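Local coordinates for beta-N-acetylglucosaminidase-like protein Glycoside hydrolase family 20 (Flavobacterium johnsoniae, PDB 6YHH), which probably removes terminal beta-linked N-acetylglucosamine units from chitin-derived oligosaccharides, acting as a family 20 beta-N-acetylhexosaminidase (chitobiase), at residues G148-A153 with V177-L182; V228-V233 with Y310-G315. All blocks are in the same frame, centred on the assembly; numbering follows the deposited sequence.

Interaction 1. Residues G148-A153 with V177-L182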
loop_
_atom_site.group_PDB
_atom_site.type_symbol
_atom_site.label_atom_id
_atom_site.label_comp_id
_atom_site.label_asym_id
_atom_site.label_seq_id
_atom_site.Cartn_x
_atom_site.Cartn_y
_atom_site.Cartn_z
ATOM N N GLY A 148 -12.589 8.901 18.256
ATOM C CA GLY A 148 -12.075 9.456 17.016
ATOM C C GLY A 148 -10.573 9.359 16.730
ATOM O O GLY A 148 -9.732 9.193 17.647
ATOM N N LEU A 149 -10.282 9.406 15.452
ATOM C CA LEU A 149 -8.919 9.692 14.942
ATOM C C LEU A 149 -9.020 10.933 14.062
ATOM O O LEU A 149 -9.863 10.956 13.168
ATOM C CB LEU A 149 -8.353 8.548 14.035
ATOM C CG LEU A 149 -6.968 8.755 13.425
ATOM C CD1 LEU A 149 -5.835 8.850 14.420
ATOM C CD2 LEU A 149 -6.694 7.618 12.409
ATOM N N MET A 150 -8.096 11.871 14.284
ATOM C CA MET A 150 -7.872 13.004 13.406
ATOM C C MET A 150 -6.722 12.671 12.453
ATOM O O MET A 150 -5.656 12.303 12.904
ATOM C CB MET A 150 -7.552 14.265 14.148
ATOM C CG MET A 150 -7.591 15.470 13.230
ATOM S SD MET A 150 -6.599 16.843 13.815
ATOM C CE MET A 150 -5.053 16.062 13.328
ATOM N N LEU A 151 -6.937 12.856 11.164
ATOM C CA LEU A 151 -5.843 12.741 10.139
ATOM C C LEU A 151 -5.509 14.106 9.551
ATOM O O LEU A 151 -6.419 14.818 9.071
ATOM C CB LEU A 151 -6.262 11.816 9.009
ATOM C CG LEU A 151 -5.266 11.540 7.852
ATOM C CD1 LEU A 151 -5.478 10.121 7.251
ATOM C CD2 LEU A 151 -5.378 12.575 6.763
ATOM N N ASP A 152 -4.269 14.527 9.728
ATOM C CA ASP A 152 -3.729 15.813 9.141
ATOM C C ASP A 152 -3.332 15.549 7.718
ATOM O O ASP A 152 -2.340 14.826 7.430
ATOM C CB ASP A 152 -2.564 16.250 10.000
ATOM C CG ASP A 152 -1.813 17.446 9.508
ATOM O OD1 ASP A 152 -2.133 18.048 8.428
ATOM O OD2 ASP A 152 -0.811 17.784 10.199
ATOM N N ALA A 153 -4.142 16.050 6.780
ATOM C CA ALA A 153 -3.821 15.873 5.373
ATOM C C ALA A 153 -3.045 17.079 4.786
ATOM O O ALA A 153 -2.684 17.091 3.606
ATOM C CB ALA A 153 -5.106 15.657 4.585
ATOM N N VAL A 177 -15.447 8.001 14.697
ATOM C CA VAL A 177 -15.287 9.369 14.203
ATOM C C VAL A 177 -13.942 9.491 13.485
ATOM O O VAL A 177 -12.871 9.096 14.009
ATOM C CB VAL A 177 -15.374 10.408 15.293
ATOM C CG1 VAL A 177 -15.088 11.768 14.759
ATOM C CG2 VAL A 177 -16.721 10.370 16.055
ATOM N N PHE A 178 -14.026 10.055 12.293
ATOM C CA PHE A 178 -12.808 10.388 11.516
ATOM C C PHE A 178 -12.823 11.875 11.293
ATOM O O PHE A 178 -13.695 12.408 10.625
ATOM C CB PHE A 178 -12.837 9.653 10.230
ATOM C CG PHE A 178 -11.691 9.977 9.281
ATOM C CD1 PHE A 178 -10.409 9.483 9.517
ATOM C CD2 PHE A 178 -11.870 10.791 8.196
ATOM C CE1 PHE A 178 -9.369 9.770 8.675
ATOM C CE2 PHE A 178 -10.774 11.042 7.348
ATOM C CZ PHE A 178 -9.572 10.512 7.588
ATOM N N HIS A 179 -11.917 12.562 11.954
ATOM C CA HIS A 179 -11.811 14.009 11.867
ATOM C C HIS A 179 -10.702 14.312 10.830
ATOM O O HIS A 179 -9.554 13.929 10.941
ATOM C CB HIS A 179 -11.567 14.565 13.262
ATOM C CG HIS A 179 -11.096 15.979 13.363
ATOM N ND1 HIS A 179 -10.627 16.466 14.566
ATOM C CD2 HIS A 179 -10.987 17.013 12.469
ATOM C CE1 HIS A 179 -10.205 17.703 14.407
ATOM N NE2 HIS A 179 -10.423 18.064 13.156
ATOM N N TRP A 180 -11.095 15.062 9.809
ATOM C CA TRP A 180 -10.216 15.253 8.621
ATOM C C TRP A 180 -9.721 16.713 8.620
ATOM O O TRP A 180 -10.479 17.674 8.368
ATOM C CB TRP A 180 -11.022 14.913 7.366
ATOM C CG TRP A 180 -10.276 14.401 6.151
ATOM C CD1 TRP A 180 -8.934 14.212 5.954
ATOM C CD2 TRP A 180 -10.925 13.938 4.945
ATOM N NE1 TRP A 180 -8.696 13.638 4.731
ATOM C CE2 TRP A 180 -9.909 13.449 4.083
ATOM C CE3 TRP A 180 -12.248 13.860 4.552
ATOM C CZ2 TRP A 180 -10.202 12.906 2.843
ATOM C CZ3 TRP A 180 -12.541 13.363 3.293
ATOM C CH2 TRP A 180 -11.507 12.878 2.472
ATOM N N HIS A 181 -8.450 16.880 8.953
ATOM C CA HIS A 181 -7.815 18.201 9.060
ATOM C C HIS A 181 -7.275 18.533 7.689
ATOM O O HIS A 181 -6.189 18.049 7.311
ATOM C CB HIS A 181 -6.744 18.162 10.195
ATOM C CG HIS A 181 -6.063 19.481 10.468
ATOM N ND1 HIS A 181 -6.536 20.355 11.416
ATOM C CD2 HIS A 181 -4.985 20.105 9.909
ATOM C CE1 HIS A 181 -5.809 21.449 11.409
ATOM N NE2 HIS A 181 -4.833 21.305 10.542
ATOM N N LEU A 182 -8.101 19.276 6.924
ATOM C CA LEU A 182 -8.007 19.375 5.503
ATOM C C LEU A 182 -7.302 20.638 4.974
ATOM O O LEU A 182 -7.074 20.765 3.766
ATOM C CB LEU A 182 -9.414 19.292 4.894
ATOM C CG LEU A 182 -10.084 17.936 4.895
ATOM C CD1 LEU A 182 -11.588 18.081 4.785
ATOM C CD2 LEU A 182 -9.520 17.222 3.716
#
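Parallel pairing from Gly148 with Val177 to Asp152 with His181 joins the two strands of a beta-alpha-beta crossover, whose connecting helix is 160-172, at the start of the catalytic barrel. The strand axes diverge by only 20°, and five backbone hydrogen bonds alternate between the chains, from Leu149 N to Val177 O through to Ala153 N to His181 O (2.9 Å). Of the two side-chain layers, one faces the barrel interior; it begins with Gly148 and Val177 and becomes polar toward the C-terminal ends, with His179, Asp152 and His181. There Met150 and His179 run alongside each other, and Met150 CG, held anti to its backbone N (chi1 -169°), sits over the centre of the imidazole, 3.5 Å from His179 ND1. The sulfur continues over the same ring, Met150 SD 3.8 Å from His179 CE1, and the bend at chi3 leaves Met150 CE 4.1 Å from His181 CB. Both nitrogens of His179 are engaged beyond this pair, ND1 by Glu447 and NE2 by Glu230, fixing the ring while the methionine covers a face. Farther along, Asp152 OD1 approaches His181 CD2 at 3.8 Å with the carboxylate and ring planes steeply inclined; Asp152 OD1 accepts a hydrogen bond from Ser154 N, whereas His181 NE2 turns to Asp184. The other layer is apolar and looks toward helix 160-172. Leu151 CB meets Phe178 CE1 at 3.7 Å, with CD1 also beside that ring, while the other methyl, Leu151 CD2, lies 4.0 Å from Trp180 CD1. Leu149 and Phe178 carry this layer onto the helix, at Leu170 and at Val163 and Leu167. Such a division, hydrocarbon outward under the helices and polar groups inward near the C-terminal strand ends, is characteristic of the TIM barrel of family 20 glycosidases.

Interaction 2. Residues V228-V233 with Y310-G315; sequences VPEIDV and YFHIGG
Phe311 reaches across to Pro229 and Ile231 and fills the hollow between them. Its side chain and that of Pro229 cross at about a right angle, with Pro229 CG 3.6 Å from Phe311 CE2, while Ile231 CD1 closes on the rim at Phe311 CZ (3.8 Å). On the other side of the backbone, Glu230, its CG anti to the backbone N (chi1 -174°) and its chain extended, lays its carboxylate over one imidazole face of His312, the planes 25° apart and Glu230 CD 3.6 Å from His312 ND1. The ring's rotation is set by Gly314 N, which donates to His312 ND1 (3.0 Å) almost exactly in the ring plane, and by His381 at NE2. A single bridge, Glu230 with His312, marks where the strands are in register. Farther along, Gly314, with positive phi, presents a bare CA 3.3 Å from Glu230 OE2; Asp232 OD1 occupies the place a CB would need, so the acid fits into the glycine's hollow. The next amide, Gly315 N, grips Asp232 OD1 at 3.0 Å from above the carboxylate plane, and Val233 N binds Ile313 O as Val233 CG2 leans on the same residue. Glu230 is gripped at OE1 by probable hydrogen bonds to His179 and His181 and at OE2 by the indole N-H of Trp366. With both oxygens engaged, its carboxylate is fixed in rotation and the stack on His312 held in place.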
loop_
_atom_site.group_PDB
_atom_site.type_symbol
_atom_site.label_atom_id
_atom_site.label_comp_id
_atom_site.label_asym_id
_atom_site.label_seq_id
_atom_site.Cartn_x
_atom_site.Cartn_y
_atom_site.Cartn_z
ATOM N N VAL A 228 -15.902 14.262 10.323
ATOM C CA VAL A 228 -15.948 15.617 10.797
ATOM C C VAL A 228 -14.844 16.378 10.022
ATOM O O VAL A 228 -13.640 16.168 10.271
ATOM C CB VAL A 228 -15.745 15.730 12.336
ATOM C CG1 VAL A 228 -15.726 17.164 12.739
ATOM C CG2 VAL A 228 -16.828 14.939 13.072
ATOM N N PRO A 229 -15.233 17.193 9.021
ATOM C CA PRO A 229 -14.258 18.043 8.308
ATOM C C PRO A 229 -13.796 19.241 9.087
ATOM O O PRO A 229 -14.515 19.757 9.945
ATOM C CB PRO A 229 -15.085 18.500 7.087
ATOM C CG PRO A 229 -16.446 18.692 7.723
ATOM C CD PRO A 229 -16.614 17.504 8.608
ATOM N N GLU A 230 -12.543 19.660 8.865
ATOM C CA GLU A 230 -12.006 20.861 9.507
ATOM C C GLU A 230 -11.381 21.766 8.510
ATOM O O GLU A 230 -10.504 21.357 7.724
ATOM C CB GLU A 230 -10.981 20.537 10.593
ATOM C CG GLU A 230 -10.496 21.751 11.382
ATOM C CD GLU A 230 -9.296 21.498 12.301
ATOM O OE1 GLU A 230 -8.994 20.285 12.592
ATOM O OE2 GLU A 230 -8.661 22.471 12.754
ATOM N N ILE A 231 -11.849 23.000 8.514
ATOM C CA ILE A 231 -11.199 24.113 7.855
ATOM C C ILE A 231 -10.717 25.083 8.938
ATOM O O ILE A 231 -11.509 25.823 9.535
ATOM C CB ILE A 231 -12.129 24.838 6.866
ATOM C CG1 ILE A 231 -12.507 23.897 5.728
ATOM C CG2 ILE A 231 -11.366 25.990 6.278
ATOM C CD1 ILE A 231 -13.505 24.561 4.750
ATOM N N ASP A 232 -9.415 25.048 9.257
ATOM C CA ASP A 232 -8.900 25.723 10.405
ATOM C C ASP A 232 -8.687 27.238 10.150
ATOM O O ASP A 232 -7.867 27.624 9.314
ATOM C CB ASP A 232 -7.565 25.016 10.777
ATOM C CG ASP A 232 -6.951 25.497 12.072
ATOM O OD1 ASP A 232 -7.389 26.505 12.616
ATOM O OD2 ASP A 232 -5.962 24.829 12.529
ATOM N N VAL A 233 -9.435 28.064 10.895
ATOM C CA VAL A 233 -9.435 29.514 10.766
ATOM C C VAL A 233 -9.512 30.143 12.135
ATOM O O VAL A 233 -10.115 29.517 13.070
ATOM C CB VAL A 233 -10.630 29.990 9.881
ATOM C CG1 VAL A 233 -10.395 29.613 8.448
ATOM C CG2 VAL A 233 -11.967 29.465 10.382
ATOM N N TYR A 310 -21.553 17.964 12.166
ATOM C CA TYR A 310 -20.539 18.766 12.847
ATOM C C TYR A 310 -19.522 19.293 11.831
ATOM O O TYR A 310 -19.062 18.568 10.939
ATOM C CB TYR A 310 -19.803 17.945 13.921
ATOM C CG TYR A 310 -20.806 17.279 14.812
ATOM C CD1 TYR A 310 -21.385 18.000 15.793
ATOM C CD2 TYR A 310 -21.286 16.057 14.520
ATOM C CE1 TYR A 310 -22.390 17.440 16.577
ATOM C CE2 TYR A 310 -22.282 15.473 15.256
ATOM C CZ TYR A 310 -22.821 16.190 16.304
ATOM O OH TYR A 310 -23.863 15.633 17.067
ATOM N N PHE A 311 -19.163 20.549 11.995
ATOM C CA PHE A 311 -18.177 21.191 11.143
ATOM C C PHE A 311 -17.152 21.873 12.039
ATOM O O PHE A 311 -17.508 22.738 12.854
ATOM C CB PHE A 311 -18.777 22.183 10.098
ATOM C CG PHE A 311 -17.858 22.451 8.977
ATOM C CD1 PHE A 311 -16.704 23.222 9.146
ATOM C CD2 PHE A 311 -18.132 21.862 7.752
ATOM C CE1 PHE A 311 -15.839 23.402 8.016
ATOM C CE2 PHE A 311 -17.260 22.008 6.664
ATOM C CZ PHE A 311 -16.100 22.727 6.820
ATOM N N HIS A 312 -15.887 21.478 11.905
ATOM C CA HIS A 312 -14.780 21.993 12.726
ATOM C C HIS A 312 -14.182 23.192 12.005
ATOM O O HIS A 312 -13.703 23.086 10.893
ATOM C CB HIS A 312 -13.802 20.835 12.986
ATOM C CG HIS A 312 -12.934 20.956 14.198
ATOM N ND1 HIS A 312 -12.110 22.039 14.485
ATOM C CD2 HIS A 312 -12.658 20.021 15.143
ATOM C CE1 HIS A 312 -11.408 21.764 15.568
ATOM N NE2 HIS A 312 -11.734 20.554 15.990
ATOM N N ILE A 313 -14.107 24.346 12.688
ATOM C CA ILE A 313 -13.522 25.558 12.153
ATOM C C ILE A 313 -12.168 25.831 12.742
ATOM O O ILE A 313 -11.569 26.867 12.615
ATOM C CB ILE A 313 -14.499 26.769 12.266
ATOM C CG1 ILE A 313 -14.989 27.000 13.707
ATOM C CG2 ILE A 313 -15.660 26.597 11.281
ATOM C CD1 ILE A 313 -13.990 27.271 14.736
ATOM N N GLY A 314 -11.616 24.832 13.449
ATOM C CA GLY A 314 -10.280 25.045 13.981
ATOM C C GLY A 314 -10.150 26.079 15.081
ATOM O O GLY A 314 -10.807 25.963 16.134
ATOM N N GLY A 315 -9.266 27.067 14.916
ATOM C CA GLY A 315 -9.134 28.157 15.851
ATOM C C GLY A 315 -7.944 28.073 16.790
ATOM O O GLY A 315 -7.884 28.844 17.724
#

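How the interactions relate
Interactions 1 and 2 meet through Glu230, whose OE1 lies 2.7 Å from His179 NE2 and 2.7 Å from His181 ND1, both probable hydrogen bonds. Beside this junction the rings of His179 and His312 stack, with His179 CE1 3.5 Å from His312 CD2. Strands 177-184 and 226-230 are neighbours in one sheet, so the inward-facing histidines of 177-182 come to lie beside Glu230 and His312. Both contacts approach the predicted proton donor Glu317, the side chains of His181 and Asp232 lying about 8 Å and 7 Å from its side chain. A bound Tris molecule, probably from the crystallisation liquor, lies about 5 Å from the Asp152 side chain and about 6 Å from that of Asp232, and may mark the pocket.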